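Local coordinates for protein CurM Sulfotransferase (PDB 4GBM) that probably transfers a sulfo group from PAPS to an intermediate of curacin biosynthesis, and here holds the spent nucleotide adenosine-3'-5'-diphosphate, at residues P62-L67 against R131-K136; L88-M93 against H261-S266; K226-V231 against E246-Y251. The protein carries 2 engineered substitutions. All coordinates share one frame; numbering follows the deposited sequence.

Contact 1: residues P62-L67 against R131-K136. With ZN (zinc ion), chain F.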
loop_
_atom_site.group_PDB
_atom_site.type_symbol
_atom_site.label_atom_id
_atom_site.label_comp_id
_atom_site.label_asym_id
_atom_site.label_seq_id
_atom_site.Cartn_x
_atom_site.Cartn_y
_atom_site.Cartn_z
ATOM N N PRO A 62 0.214 -7.460 5.165
ATOM C CA PRO A 62 -0.455 -6.224 5.577
ATOM C C PRO A 62 0.585 -5.229 6.093
ATOM O O PRO A 62 1.720 -5.626 6.403
ATOM C CB PRO A 62 -1.364 -6.670 6.736
ATOM C CG PRO A 62 -1.452 -8.160 6.630
ATOM C CD PRO A 62 -0.163 -8.607 6.012
ATOM N N GLU A 63 0.191 -3.960 6.181
ATOM C CA GLU A 63 1.089 -2.859 6.538
ATOM C C GLU A 63 1.990 -3.153 7.739
ATOM O O GLU A 63 1.519 -3.506 8.822
ATOM C CB GLU A 63 0.283 -1.579 6.795
ATOM C CG GLU A 63 -0.180 -0.839 5.531
ATOM C CD GLU A 63 -1.451 -1.388 4.872
ATOM O OE1 GLU A 63 -2.061 -2.375 5.353
ATOM O OE2 GLU A 63 -1.837 -0.803 3.841
ATOM N N LEU A 64 3.292 -2.972 7.537
ATOM C CA LEU A 64 4.284 -3.227 8.585
ATOM C C LEU A 64 4.476 -2.030 9.510
ATOM O O LEU A 64 4.937 -2.195 10.645
ATOM C CB LEU A 64 5.626 -3.615 7.957
ATOM C CG LEU A 64 5.639 -4.894 7.116
ATOM C CD1 LEU A 64 6.952 -5.012 6.356
ATOM C CD2 LEU A 64 5.378 -6.125 7.971
ATOM N N HIS A 65 4.145 -0.830 9.029
ATOM C CA HIS A 65 4.314 0.409 9.810
ATOM C C HIS A 65 5.742 0.595 10.360
ATOM O O HIS A 65 5.930 1.037 11.498
ATOM C CB HIS A 65 3.273 0.501 10.946
ATOM C CG HIS A 65 1.868 0.202 10.511
ATOM N ND1 HIS A 65 1.112 1.090 9.781
ATOM C CD2 HIS A 65 1.086 -0.886 10.703
ATOM C CE1 HIS A 65 -0.080 0.570 9.550
ATOM N NE2 HIS A 65 -0.117 -0.634 10.090
ATOM N N LEU A 66 6.733 0.277 9.532
ATOM C CA LEU A 66 8.140 0.437 9.905
ATOM C C LEU A 66 8.736 1.716 9.316
ATOM O O LEU A 66 9.342 2.514 10.038
ATOM C CB LEU A 66 8.952 -0.776 9.447
ATOM C CG LEU A 66 8.676 -2.124 10.127
ATOM C CD1 LEU A 66 9.414 -3.225 9.394
ATOM C CD2 LEU A 66 9.080 -2.097 11.598
ATOM N N LEU A 67 8.529 1.913 8.012
ATOM C CA LEU A 67 9.176 2.997 7.264
ATOM C C LEU A 67 9.086 4.407 7.884
ATOM O O LEU A 67 10.051 5.166 7.787
ATOM C CB LEU A 67 8.702 3.016 5.802
ATOM C CG LEU A 67 9.553 3.814 4.807
ATOM C CD1 LEU A 67 10.975 3.246 4.694
ATOM C CD2 LEU A 67 8.863 3.831 3.455
ATOM N N ARG A 131 12.791 -14.849 -1.101
ATOM C CA ARG A 131 11.666 -13.994 -1.501
ATOM C C ARG A 131 11.996 -12.509 -1.345
ATOM O O ARG A 131 12.801 -12.133 -0.487
ATOM C CB ARG A 131 10.414 -14.334 -0.689
ATOM C CG ARG A 131 9.841 -15.720 -0.970
ATOM C CD ARG A 131 8.723 -16.071 0.002
ATOM N NE ARG A 131 9.247 -16.376 1.337
ATOM C CZ ARG A 131 8.498 -16.737 2.377
ATOM N NH1 ARG A 131 7.179 -16.833 2.258
ATOM N NH2 ARG A 131 9.075 -16.997 3.544
ATOM N N LEU A 132 11.377 -11.683 -2.188
ATOM C CA LEU A 132 11.483 -10.225 -2.108
ATOM C C LEU A 132 10.283 -9.631 -1.381
ATOM O O LEU A 132 9.139 -9.965 -1.680
ATOM C CB LEU A 132 11.542 -9.593 -3.507
ATOM C CG LEU A 132 12.750 -9.777 -4.434
ATOM C CD1 LEU A 132 12.481 -8.990 -5.711
ATOM C CD2 LEU A 132 14.062 -9.318 -3.797
ATOM N N LEU A 133 10.552 -8.721 -0.449
ATOM C CA LEU A 133 9.495 -8.031 0.279
ATOM C C LEU A 133 8.768 -7.019 -0.600
ATOM O O LEU A 133 9.398 -6.249 -1.325
ATOM C CB LEU A 133 10.084 -7.322 1.501
ATOM C CG LEU A 133 9.120 -6.549 2.398
ATOM C CD1 LEU A 133 8.124 -7.486 3.061
ATOM C CD2 LEU A 133 9.911 -5.797 3.457
ATOM N N VAL A 134 7.441 -7.072 -0.545
ATOM C CA VAL A 134 6.566 -6.052 -1.116
ATOM C C VAL A 134 6.011 -5.258 0.044
ATOM O O VAL A 134 5.307 -5.797 0.905
ATOM C CB VAL A 134 5.400 -6.675 -1.907
ATOM C CG1 VAL A 134 4.488 -5.578 -2.441
ATOM C CG2 VAL A 134 5.922 -7.555 -3.038
ATOM N N ASP A 135 6.347 -3.974 0.069
ATOM C CA ASP A 135 5.980 -3.085 1.162
ATOM C C ASP A 135 4.958 -2.060 0.652
ATOM O O ASP A 135 5.298 -1.144 -0.095
ATOM C CB ASP A 135 7.242 -2.408 1.720
ATOM C CG ASP A 135 6.979 -1.632 2.993
ATOM O OD1 ASP A 135 7.950 -1.390 3.744
ATOM O OD2 ASP A 135 5.814 -1.266 3.245
ATOM N N LYS A 136 3.701 -2.235 1.071
ATOM C CA LYS A 136 2.584 -1.380 0.648
ATOM C C LYS A 136 1.974 -0.604 1.814
ATOM O O LYS A 136 1.636 -1.190 2.845
ATOM C CB LYS A 136 1.478 -2.240 0.007
ATOM C CG LYS A 136 0.286 -1.440 -0.590
ATOM C CD LYS A 136 -0.819 -1.068 0.445
ATOM C CE LYS A 136 -1.751 -2.245 0.743
ATOM N NZ LYS A 136 -2.942 -1.751 1.510
HETATM ZN ZN ZN F . 1.512 3.109 9.237
HETATM O O HOH W 1 -2.709 -4.730 3.063
HETATM O O HOH W 2 4.120 -2.862 4.792
HETATM O O HOH W 3 6.839 -0.119 6.695
HETATM O O HOH W 4 -0.411 3.950 8.806
#
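Glu63 and Lys136 form a salt bridge at the end of strand 132-136. Lys136 NZ donates to Glu63 OE2 at 2.7 Å. The ammonium reaches the syn side of the carboxylate, 27° out of its plane. The lysine gets there by bending at both chi2 (-85°) and chi3 (-79°), which turn its end toward the Glu63 carboxylate. Glu63 CG also lies 3.3 Å from Lys136 O. Deeper in, Leu64 CD1 meets Leu133 CD2 at 4.2 Å. Two waters fill in between these contacts. One takes the N-H of Leu64 and donates to Asp135 OD2 at 2.8 Å. The other takes the N-H of Leu66, with a weak bond to Asp135 OD1. The buried Asp135 carboxylate is also held by the hydroxyls of Tyr140 and Tyr121. On the loop side, Glu63 CB sits over one face of the His65 ring, toward its rim. His65 ND1 binds a zinc ion at 2.1 Å. Further hydrogen bonds join Lys136 NZ to Ser45 and Thr46, which also bond to the bound nucleotide. An alanine in place of Glu63 would remove the carboxylate, and is likely to leave the Lys136 ammonium without its charged mate, held by those two hydroxyls. Strand 132-136 lies next to strand 35-39 in the parallel sheet, and this arrangement belongs to the nucleotide site of the P-loop-like sulfotransferase fold.

Contact 2: residues L88-M93 against H261-S266. Engineered in segment 261-266: Ala262 (natural residue Gln), Ala263 (natural residue Lys). With ZN (zinc ion), chain C; SO4 (sulfate ion), chain Q.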
loop_
_atom_site.group_PDB
_atom_site.type_symbol
_atom_site.label_atom_id
_atom_site.label_comp_id
_atom_site.label_asym_id
_atom_site.label_seq_id
_atom_site.Cartn_x
_atom_site.Cartn_y
_atom_site.Cartn_z
ATOM N N LEU A 88 3.021 -6.740 11.049
ATOM C CA LEU A 88 4.321 -7.192 11.549
ATOM C C LEU A 88 4.209 -8.477 12.365
ATOM O O LEU A 88 4.997 -9.405 12.174
ATOM C CB LEU A 88 5.021 -6.083 12.345
ATOM C CG LEU A 88 6.478 -6.340 12.754
ATOM C CD1 LEU A 88 7.397 -6.458 11.528
ATOM C CD2 LEU A 88 6.956 -5.224 13.673
ATOM N N GLN A 89 3.216 -8.540 13.251
ATOM C CA GLN A 89 2.943 -9.752 14.034
ATOM C C GLN A 89 2.645 -10.953 13.133
ATOM O O GLN A 89 3.204 -12.031 13.331
ATOM C CB GLN A 89 1.795 -9.506 15.012
ATOM C CG GLN A 89 1.619 -10.580 16.062
ATOM C CD GLN A 89 0.438 -10.306 16.979
ATOM O OE1 GLN A 89 -0.615 -10.927 16.854
ATOM N NE2 GLN A 89 0.609 -9.364 17.900
ATOM N N LYS A 90 1.785 -10.753 12.130
ATOM C CA LYS A 90 1.455 -11.807 11.171
ATOM C C LYS A 90 2.653 -12.233 10.340
ATOM O O LYS A 90 2.785 -13.411 9.998
ATOM C CB LYS A 90 0.305 -11.375 10.250
ATOM C CG LYS A 90 -1.055 -11.399 10.927
ATOM C CD LYS A 90 -2.150 -10.931 9.980
ATOM C CE LYS A 90 -3.515 -10.985 10.652
ATOM N NZ LYS A 90 -3.903 -12.365 11.049
ATOM N N THR A 91 3.521 -11.272 10.010
ATOM C CA THR A 91 4.727 -11.574 9.248
ATOM C C THR A 91 5.609 -12.574 9.991
ATOM O O THR A 91 5.974 -13.609 9.432
ATOM C CB THR A 91 5.506 -10.292 8.872
ATOM O OG1 THR A 91 4.748 -9.563 7.899
ATOM C CG2 THR A 91 6.865 -10.629 8.283
ATOM N N PHE A 92 5.931 -12.282 11.253
ATOM C CA PHE A 92 6.747 -13.202 12.041
ATOM C C PHE A 92 6.057 -14.550 12.278
ATOM O O PHE A 92 6.722 -15.587 12.324
ATOM C CB PHE A 92 7.198 -12.561 13.363
ATOM C CG PHE A 92 8.314 -11.559 13.206
ATOM C CD1 PHE A 92 9.549 -11.941 12.682
ATOM C CD2 PHE A 92 8.136 -10.236 13.596
ATOM C CE1 PHE A 92 10.580 -11.014 12.539
ATOM C CE2 PHE A 92 9.162 -9.301 13.456
ATOM C CZ PHE A 92 10.383 -9.690 12.930
ATOM N N MET A 93 4.730 -14.537 12.396
ATOM C CA MET A 93 3.951 -15.779 12.501
ATOM C C MET A 93 4.134 -16.677 11.281
ATOM O O MET A 93 4.343 -17.878 11.425
ATOM C CB MET A 93 2.465 -15.493 12.686
ATOM C CG MET A 93 2.103 -14.789 13.971
ATOM S SD MET A 93 0.322 -14.771 14.164
ATOM C CE MET A 93 -0.006 -13.087 14.648
ATOM N N HIS A 261 -10.639 -10.336 11.266
ATOM C CA HIS A 261 -10.645 -9.339 10.206
ATOM C C HIS A 261 -9.921 -8.047 10.612
ATOM O O HIS A 261 -9.115 -7.519 9.838
ATOM C CB HIS A 261 -12.096 -9.100 9.779
ATOM C CG HIS A 261 -12.295 -7.916 8.889
ATOM N ND1 HIS A 261 -12.965 -6.787 9.303
ATOM C CD2 HIS A 261 -11.947 -7.697 7.599
ATOM C CE1 HIS A 261 -13.018 -5.918 8.311
ATOM N NE2 HIS A 261 -12.402 -6.444 7.271
ATOM N N ALA A 262 -10.175 -7.570 11.835
ATOM C CA ALA A 262 -9.573 -6.329 12.325
ATOM C C ALA A 262 -8.043 -6.389 12.412
ATOM O O ALA A 262 -7.384 -5.356 12.396
ATOM C CB ALA A 262 -10.172 -5.930 13.670
ATOM N N ALA A 263 -7.493 -7.600 12.473
ATOM C CA ALA A 263 -6.045 -7.786 12.621
ATOM C C ALA A 263 -5.227 -7.387 11.385
ATOM O O ALA A 263 -4.076 -6.969 11.522
ATOM C CB ALA A 263 -5.727 -9.223 13.039
ATOM N N SER A 264 -5.810 -7.497 10.195
ATOM C CA SER A 264 -5.085 -7.136 8.966
ATOM C C SER A 264 -5.374 -5.707 8.515
ATOM O O SER A 264 -4.857 -5.257 7.492
ATOM C CB SER A 264 -5.376 -8.131 7.837
ATOM O OG SER A 264 -4.742 -9.371 8.100
ATOM N N LEU A 265 -6.202 -5.002 9.282
ATOM C CA LEU A 265 -6.591 -3.633 8.950
ATOM C C LEU A 265 -5.799 -2.647 9.787
ATOM O O LEU A 265 -5.368 -2.971 10.894
ATOM C CB LEU A 265 -8.091 -3.430 9.184
ATOM C CG LEU A 265 -9.078 -3.728 8.055
ATOM C CD1 LEU A 265 -8.909 -5.131 7.451
ATOM C CD2 LEU A 265 -10.493 -3.532 8.592
ATOM N N SER A 266 -5.608 -1.444 9.257
ATOM C CA SER A 266 -4.846 -0.423 9.955
ATOM C C SER A 266 -5.663 0.840 10.078
ATOM O O SER A 266 -6.160 1.149 11.169
ATOM C CB SER A 266 -3.517 -0.147 9.237
ATOM O OG SER A 266 -2.678 -1.282 9.327
HETATM ZN ZN ZN C . -12.573 -5.733 5.284
HETATM S S SO4 Q . 2.518 -5.404 15.540
HETATM O O1 SO4 Q . 3.850 -4.929 15.186
HETATM O O2 SO4 Q . 1.633 -4.240 15.579
HETATM O O3 SO4 Q . 2.029 -6.334 14.531
HETATM O O4 SO4 Q . 2.604 -6.016 16.861
#
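Lys90 of helix 87-96 lays the end of its side chain against Ala263 and Ser264. This is plain packing within the sulfotransferase fold, between that helix and the long loop before helix 297-305. Along the helix, Leu88 comes first. It packs on Met72 and Arg75, and its CB lies 3.3 Å from O1 of a sulfate ion. Gln89 N, in the first turn, donates to sulfate O3 at 2.8 Å, and Arg75 also bonds to this ion. The sulfate probably comes from the crystallisation liquor. Lys90 follows and makes the contact itself. Its extended chi2 and chi3 carry CE across to the loop, and the bend at chi4 (-62°) turns NZ away from Ser264 OG. CE meets CB of Ala263 at 3.7 Å. Thr91 and Phe92 face the protein interior, with Phe92 between helices 100-113 and 117-128. In the loop, Ala262 and Ala263, both engineered, make backbone bonds to Leu84 and Glu86, just ahead of the helix. At the start of the segment, His261 NE2 binds a zinc ion together with Asp269. Ser264 OG is hydrogen-bonded to Met256 O, and it lies 3.3 Å from Lys90 CE.

Contact 3: residues K226-V231 against E246-Y251. With A3P (adenosine-3'-5'-diphosphate), chain G.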
loop_
_atom_site.group_PDB
_atom_site.type_symbol
_atom_site.label_atom_id
_atom_site.label_comp_id
_atom_site.label_asym_id
_atom_site.label_seq_id
_atom_site.Cartn_x
_atom_site.Cartn_y
_atom_site.Cartn_z
ATOM N N LYS A 226 -10.035 -4.574 -14.736
ATOM C CA LYS A 226 -10.625 -4.936 -16.041
ATOM C C LYS A 226 -9.776 -5.911 -16.858
ATOM O O LYS A 226 -10.324 -6.748 -17.595
ATOM C CB LYS A 226 -10.900 -3.693 -16.883
ATOM C CG LYS A 226 -12.080 -2.859 -16.407
ATOM C CD LYS A 226 -12.204 -1.611 -17.264
ATOM C CE LYS A 226 -13.636 -1.166 -17.407
ATOM N NZ LYS A 226 -13.735 -0.102 -18.448
ATOM N N LYS A 227 -8.456 -5.769 -16.751
ATOM C CA LYS A 227 -7.505 -6.597 -17.502
ATOM C C LYS A 227 -6.375 -7.090 -16.582
ATOM O O LYS A 227 -5.196 -6.814 -16.840
ATOM C CB LYS A 227 -6.910 -5.798 -18.667
ATOM C CG LYS A 227 -7.915 -5.315 -19.711
ATOM C CD LYS A 227 -7.210 -4.623 -20.878
ATOM C CE LYS A 227 -6.480 -3.354 -20.435
ATOM N NZ LYS A 227 -5.662 -2.768 -21.539
ATOM N N PRO A 228 -6.722 -7.821 -15.506
ATOM C CA PRO A 228 -5.681 -8.226 -14.557
ATOM C C PRO A 228 -4.565 -9.068 -15.180
ATOM O O PRO A 228 -3.412 -8.904 -14.791
ATOM C CB PRO A 228 -6.449 -9.014 -13.481
ATOM C CG PRO A 228 -7.735 -9.413 -14.143
ATOM C CD PRO A 228 -8.057 -8.313 -15.107
ATOM N N GLN A 229 -4.886 -9.932 -16.142
ATOM C CA GLN A 229 -3.856 -10.753 -16.792
ATOM C C GLN A 229 -2.772 -9.889 -17.439
ATOM O O GLN A 229 -1.581 -10.101 -17.205
ATOM C CB GLN A 229 -4.467 -11.688 -17.837
ATOM C CG GLN A 229 -3.419 -12.523 -18.563
ATOM C CD GLN A 229 -3.895 -13.056 -19.905
ATOM O OE1 GLN A 229 -5.092 -13.063 -20.202
ATOM N NE2 GLN A 229 -2.954 -13.513 -20.723
ATOM N N GLN A 230 -3.197 -8.917 -18.242
ATOM C CA GLN A 230 -2.269 -8.024 -18.941
ATOM C C GLN A 230 -1.471 -7.172 -17.957
ATOM O O GLN A 230 -0.252 -7.044 -18.084
ATOM C CB GLN A 230 -3.023 -7.133 -19.938
ATOM C CG GLN A 230 -2.160 -6.101 -20.659
ATOM C CD GLN A 230 -2.978 -5.157 -21.523
ATOM O OE1 GLN A 230 -3.265 -4.030 -21.123
ATOM N NE2 GLN A 230 -3.364 -5.615 -22.705
ATOM N N VAL A 231 -2.156 -6.597 -16.968
ATOM C CA VAL A 231 -1.488 -5.749 -15.984
ATOM C C VAL A 231 -0.447 -6.538 -15.201
ATOM O O VAL A 231 0.690 -6.086 -15.041
ATOM C CB VAL A 231 -2.503 -5.077 -15.031
ATOM C CG1 VAL A 231 -1.803 -4.416 -13.844
ATOM C CG2 VAL A 231 -3.348 -4.077 -15.805
ATOM N N GLU A 246 -1.249 -18.028 -9.424
ATOM C CA GLU A 246 -1.713 -17.538 -8.128
ATOM C C GLU A 246 -1.935 -16.018 -8.101
ATOM O O GLU A 246 -2.691 -15.504 -7.265
ATOM C CB GLU A 246 -0.713 -17.954 -7.038
ATOM C CG GLU A 246 -0.730 -19.450 -6.695
ATOM C CD GLU A 246 0.120 -20.335 -7.615
ATOM O OE1 GLU A 246 0.733 -19.844 -8.591
ATOM O OE2 GLU A 246 0.173 -21.554 -7.345
ATOM N N LEU A 247 -1.288 -15.295 -9.013
ATOM C CA LEU A 247 -1.488 -13.846 -9.096
ATOM C C LEU A 247 -2.938 -13.471 -9.369
ATOM O O LEU A 247 -3.411 -12.416 -8.928
ATOM C CB LEU A 247 -0.602 -13.232 -10.186
ATOM C CG LEU A 247 0.899 -13.297 -9.940
ATOM C CD1 LEU A 247 1.622 -12.959 -11.224
ATOM C CD2 LEU A 247 1.340 -12.370 -8.793
ATOM N N LEU A 248 -3.638 -14.335 -10.108
ATOM C CA LEU A 248 -5.008 -14.068 -10.535
ATOM C C LEU A 248 -6.046 -14.608 -9.562
ATOM O O LEU A 248 -7.254 -14.519 -9.824
ATOM C CB LEU A 248 -5.250 -14.669 -11.927
ATOM C CG LEU A 248 -4.436 -14.052 -13.067
ATOM C CD1 LEU A 248 -4.442 -14.984 -14.268
ATOM C CD2 LEU A 248 -4.973 -12.686 -13.451
ATOM N N GLN A 249 -5.579 -15.162 -8.442
ATOM C CA GLN A 249 -6.475 -15.818 -7.490
ATOM C C GLN A 249 -6.313 -15.286 -6.066
ATOM O O GLN A 249 -5.921 -16.034 -5.171
ATOM C CB GLN A 249 -6.248 -17.331 -7.511
ATOM C CG GLN A 249 -6.302 -17.966 -8.909
ATOM C CD GLN A 249 -7.674 -17.895 -9.555
ATOM O OE1 GLN A 249 -8.701 -17.796 -8.871
ATOM N NE2 GLN A 249 -7.701 -17.966 -10.888
ATOM N N PRO A 250 -6.654 -14.001 -5.839
ATOM C CA PRO A 250 -6.374 -13.407 -4.528
ATOM C C PRO A 250 -7.207 -13.952 -3.364
ATOM O O PRO A 250 -6.879 -13.684 -2.208
ATOM C CB PRO A 250 -6.656 -11.912 -4.749
ATOM C CG PRO A 250 -7.595 -11.863 -5.906
ATOM C CD PRO A 250 -7.188 -13.006 -6.791
ATOM N N TYR A 251 -8.254 -14.720 -3.670
ATOM C CA TYR A 251 -9.112 -15.337 -2.643
ATOM C C TYR A 251 -8.748 -16.788 -2.329
ATOM O O TYR A 251 -9.483 -17.487 -1.621
ATOM C CB TYR A 251 -10.598 -15.179 -3.019
ATOM C CG TYR A 251 -11.019 -13.733 -2.975
ATOM C CD1 TYR A 251 -11.443 -13.150 -1.782
ATOM C CD2 TYR A 251 -10.933 -12.933 -4.112
ATOM C CE1 TYR A 251 -11.799 -11.799 -1.724
ATOM C CE2 TYR A 251 -11.280 -11.588 -4.073
ATOM C CZ TYR A 251 -11.716 -11.030 -2.875
ATOM O OH TYR A 251 -12.050 -9.702 -2.837
HETATM P P1 A3P G . -14.375 0.677 -1.641
HETATM O O1P A3P G . -14.581 1.785 -0.639
HETATM O O2P A3P G . -14.659 -0.695 -1.085
HETATM O O3P A3P G . -15.005 0.963 -2.974
HETATM P P2 A3P G . -7.230 0.356 -0.703
HETATM O O4P A3P G . -6.133 1.087 -1.409
HETATM O O5P A3P G . -7.802 1.048 0.501
HETATM O O6P A3P G . -6.909 -1.095 -0.465
HETATM O "O5'" A3P G . -8.462 0.368 -1.752
HETATM C "C5'" A3P G . -9.757 -0.052 -1.312
HETATM C "C4'" A3P G . -10.612 -0.171 -2.550
HETATM O "O4'" A3P G . -10.172 -1.307 -3.305
HETATM C "C3'" A3P G . -12.062 -0.480 -2.232
HETATM O "O3'" A3P G . -12.770 0.725 -1.904
HETATM C "C2'" A3P G . -12.514 -1.139 -3.530
HETATM O "O2'" A3P G . -12.984 -0.163 -4.463
HETATM C "C1'" A3P G . -11.253 -1.784 -4.095
HETATM N N9 A3P G . -11.330 -3.262 -3.969
HETATM C C8 A3P G . -11.230 -4.004 -2.846
HETATM N N7 A3P G . -11.381 -5.328 -3.114
HETATM C C5 A3P G . -11.585 -5.432 -4.444
HETATM C C6 A3P G . -11.816 -6.530 -5.412
HETATM N N6 A3P G . -11.848 -7.817 -4.984
HETATM N N1 A3P G . -11.982 -6.193 -6.719
HETATM C C2 A3P G . -11.935 -4.913 -7.153
HETATM N N3 A3P G . -11.722 -3.869 -6.324
HETATM C C4 A3P G . -11.542 -4.078 -5.000
#
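Leu248 points one methyl, CD2, at the first turn of helix 228-239. The methyl meets CB of Pro228 at 4.0 Å and lies 3.9 Å from the backbone N of Gln229. CG stands beside the Leu248 backbone N, anti to the carbonyl carbon (chi1 -65°), and this turns the branch across to the helix. The proline ring meets the leucine with its CB corner, and the ring also touches Ile278. Gln229 meets the methyl through its backbone N, while its amide is directed elsewhere. Pro228 is the first residue of the helix, and Lys227 takes the N-cap position before it. The helix comes after strand 216-220, an outer strand of the parallel sheet in this sulfotransferase fold, and after the short helix 221-226. The 3-10 turn 246-248 then brings the chain back beside helix 228-239. That turn also sits against helix 45-53, through Leu247 on Leu52. Tyr251, three residues after Leu248, belongs to the nucleotide pocket. N6 of the adenine lies at the edge of the tyrosine ring, in its plane. It donates to Tyr251 OH at 2.9 Å, with a bent N-H...O angle of 134°. The same hydroxyl is hydrogen-bonded to Phe272 O, and the ring of Phe272 stacks on that of Tyr251.

How the contacts relate
Contacts 1 and 2 have centres about 12 Å apart and touch directly. His65 NE2 and Ser266 OG lie 2.7 Å apart, a probable hydrogen bond, and Leu64 CD2 packs 3.5 Å from Thr91 OG1. Their segments alternate along the chain. Contact 3 stands apart, its centre about 20 Å from that of contact 1 and about 23 Å from that of contact 2. Both its segments fall between the two segments of contact 2 in sequence. The bound nucleotide relates contacts 1 and 3. The side chain of Lys136 is about 4 Å from the bound adenosine-3'-5'-diphosphate, and Tyr251 bonds to its adenine. The side chain of Ser264 is about 11 Å from the same nucleotide.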